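Local coordinates for protein putative enoyl-CoA hydratase/isomerase (Bordetella parapertussis, PDB 3ISA) that probably acts as an enoyl-CoA hydratase or isomerase of the crotonase family, working on acyl groups carried by coenzyme A, at residues Arg61-Phe69 with Phe110-Ala118. Numbering follows the deposited sequence. Where two conformers were deposited one is given.
Sequences RNFSAGFDF and FGAGVDLFA
With chi1 at 179°, Phe63 swings its CG opposite its own backbone N and beside its carbonyl carbon, laying the ring against the first turns of helix 112-119, where Phe117 presents a ring edge to its face. The ring centroids lie 5.7 Å apart and the planes meet at 76°, a T-shaped pair. Leu116 crosses the same side chain at about a right angle, its CG 4.1 Å from Phe63 CZ, close to the plane of the ring and at its edge. At that edge, too, Phe63 CE2 approaches Gly113 O to 3.3 Å. Ala105 of strand 100-105 touches both phenylalanines, joining the pair to the main sheet. Further along, Ser64 OG accepts a hydrogen bond from Gly66 N at 2.9 Å, closing an ST turn, and also bonds Asn29 O. The crotonase fold places its oxyanion hole here: Phe67 N and Ala112 N, 4.6 Å apart, occupy positions consistent with the two backbone donors that hold the thioester oxygen in relatives. Gly66 and Gly113, with no side chains between them, let the backbones close until Gly66 CA lies 3.3 Å from Gly113 N. Phe110 N donates to Ser64 O over 3.1 Å, while the Phe110 ring meets Ala65 CB obliquely through CD2 at 4.0 Å.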
# COMPACT_ATOMS: atom_id res chain seq x y z
N ARG D 61 30.37 -19.79 24.47
CA ARG D 61 30.06 -20.93 23.59
C ARG D 61 29.07 -20.64 22.45
O ARG D 61 28.93 -21.44 21.52
CB ARG D 61 29.52 -22.09 24.44
CG ARG D 61 30.54 -22.69 25.42
CD ARG D 61 29.88 -23.67 26.41
NE ARG D 61 29.93 -23.20 27.80
CZ ARG D 61 28.88 -22.77 28.50
NH1 ARG D 61 27.67 -22.74 27.96
NH2 ARG D 61 29.05 -22.37 29.76
N ASN D 62 28.36 -19.51 22.54
CA ASN D 62 27.36 -19.19 21.50
C ASN D 62 27.22 -17.70 21.19
O ASN D 62 27.91 -16.86 21.79
CB ASN D 62 25.99 -19.82 21.82
CG ASN D 62 25.18 -19.02 22.84
OD1 ASN D 62 25.72 -18.21 23.59
ND2 ASN D 62 23.86 -19.25 22.88
N PHE D 63 26.32 -17.40 20.26
CA PHE D 63 25.92 -16.02 19.93
C PHE D 63 24.86 -15.54 20.94
O PHE D 63 25.12 -14.60 21.71
CB PHE D 63 25.43 -15.97 18.46
CG PHE D 63 24.96 -14.61 18.01
CD1 PHE D 63 25.87 -13.66 17.56
CD2 PHE D 63 23.59 -14.29 18.01
CE1 PHE D 63 25.42 -12.39 17.13
CE2 PHE D 63 23.15 -13.04 17.60
CZ PHE D 63 24.05 -12.09 17.17
N SER D 64 23.69 -16.18 20.95
CA SER D 64 22.63 -15.93 21.96
C SER D 64 21.54 -17.00 21.98
O SER D 64 21.04 -17.43 20.92
CB SER D 64 21.97 -14.55 21.74
OG SER D 64 20.89 -14.36 22.64
N ALA D 65 21.13 -17.37 23.19
CA ALA D 65 19.98 -18.24 23.42
C ALA D 65 18.64 -17.48 23.47
O ALA D 65 17.62 -18.08 23.79
CB ALA D 65 20.18 -19.06 24.69
N GLY D 66 18.65 -16.19 23.13
CA GLY D 66 17.40 -15.42 23.06
C GLY D 66 16.89 -15.02 24.43
O GLY D 66 17.66 -14.86 25.34
N PHE D 67 15.57 -14.86 24.56
CA PHE D 67 14.93 -14.38 25.78
C PHE D 67 15.41 -15.15 27.03
O PHE D 67 15.42 -16.38 27.05
CB PHE D 67 13.41 -14.52 25.63
CG PHE D 67 12.61 -13.82 26.69
CD1 PHE D 67 12.21 -12.50 26.50
CD2 PHE D 67 12.20 -14.48 27.85
CE1 PHE D 67 11.44 -11.83 27.46
CE2 PHE D 67 11.42 -13.83 28.83
CZ PHE D 67 11.04 -12.50 28.62
N ASP D 68 15.86 -14.41 28.03
CA ASP D 68 16.28 -14.99 29.30
C ASP D 68 15.05 -15.40 30.13
O ASP D 68 14.36 -14.54 30.71
CB ASP D 68 17.18 -14.03 30.09
CG ASP D 68 17.92 -14.74 31.23
OD1 ASP D 68 17.51 -15.86 31.58
OD2 ASP D 68 18.91 -14.19 31.77
N PHE D 69 14.80 -16.70 30.19
CA PHE D 69 13.65 -17.24 30.94
C PHE D 69 13.89 -17.45 32.45
O PHE D 69 12.96 -17.85 33.17
CB PHE D 69 13.14 -18.54 30.32
CG PHE D 69 12.48 -18.35 28.99
CD1 PHE D 69 11.21 -17.82 28.90
CD2 PHE D 69 13.15 -18.69 27.81
CE1 PHE D 69 10.58 -17.64 27.65
CE2 PHE D 69 12.54 -18.53 26.57
CZ PHE D 69 11.25 -17.99 26.50
N PHE D 110 19.15 -19.57 19.79
CA PHE D 110 17.71 -19.76 19.98
C PHE D 110 16.93 -18.45 19.93
O PHE D 110 17.41 -17.42 20.42
CB PHE D 110 17.42 -20.41 21.34
CG PHE D 110 18.00 -21.79 21.49
CD1 PHE D 110 17.29 -22.90 21.04
CD2 PHE D 110 19.24 -21.98 22.10
CE1 PHE D 110 17.80 -24.18 21.18
CE2 PHE D 110 19.77 -23.26 22.24
CZ PHE D 110 19.04 -24.37 21.78
N GLY D 111 15.73 -18.53 19.37
CA GLY D 111 14.72 -17.46 19.49
C GLY D 111 15.18 -16.08 19.08
O GLY D 111 15.74 -15.90 18.00
N ALA D 112 14.99 -15.09 19.96
CA ALA D 112 15.40 -13.72 19.71
C ALA D 112 16.91 -13.58 19.39
O ALA D 112 17.31 -12.64 18.71
CB ALA D 112 15.00 -12.83 20.88
N GLY D 113 17.71 -14.52 19.89
CA GLY D 113 19.12 -14.64 19.49
C GLY D 113 19.30 -14.85 18.00
O GLY D 113 20.10 -14.17 17.34
N VAL D 114 18.55 -15.80 17.45
CA VAL D 114 18.53 -16.03 16.01
C VAL D 114 17.95 -14.81 15.28
O VAL D 114 18.44 -14.44 14.23
CB VAL D 114 17.77 -17.35 15.64
CG1 VAL D 114 17.80 -17.62 14.12
CG2 VAL D 114 18.36 -18.54 16.43
N ASP D 115 16.94 -14.16 15.86
CA ASP D 115 16.36 -12.98 15.20
C ASP D 115 17.34 -11.79 15.13
O ASP D 115 17.37 -11.03 14.14
CB ASP D 115 15.08 -12.57 15.92
CG ASP D 115 13.99 -13.64 15.86
OD1 ASP D 115 13.73 -14.18 14.75
OD2 ASP D 115 13.42 -13.95 16.92
N LEU D 116 18.14 -11.63 16.17
CA LEU D 116 19.15 -10.58 16.20
C LEU D 116 20.17 -10.81 15.09
O LEU D 116 20.53 -9.88 14.36
CB LEU D 116 19.80 -10.51 17.58
CG LEU D 116 20.96 -9.49 17.71
CD1 LEU D 116 20.51 -8.07 17.34
CD2 LEU D 116 21.50 -9.58 19.14
N PHE D 117 20.61 -12.06 14.98
CA PHE D 117 21.45 -12.52 13.89
C PHE D 117 20.82 -12.21 12.52
O PHE D 117 21.47 -11.61 11.65
CB PHE D 117 21.68 -14.04 14.08
CG PHE D 117 22.66 -14.63 13.11
CD1 PHE D 117 24.03 -14.46 13.32
CD2 PHE D 117 22.22 -15.39 12.03
CE1 PHE D 117 24.96 -15.00 12.42
CE2 PHE D 117 23.14 -15.95 11.14
CZ PHE D 117 24.52 -15.76 11.35
N ALA D 118 19.53 -12.57 12.35
CA ALA D 118 18.76 -12.34 11.11
C ALA D 118 18.66 -10.87 10.71
O ALA D 118 18.67 -10.54 9.52
CB ALA D 118 17.35 -12.96 11.22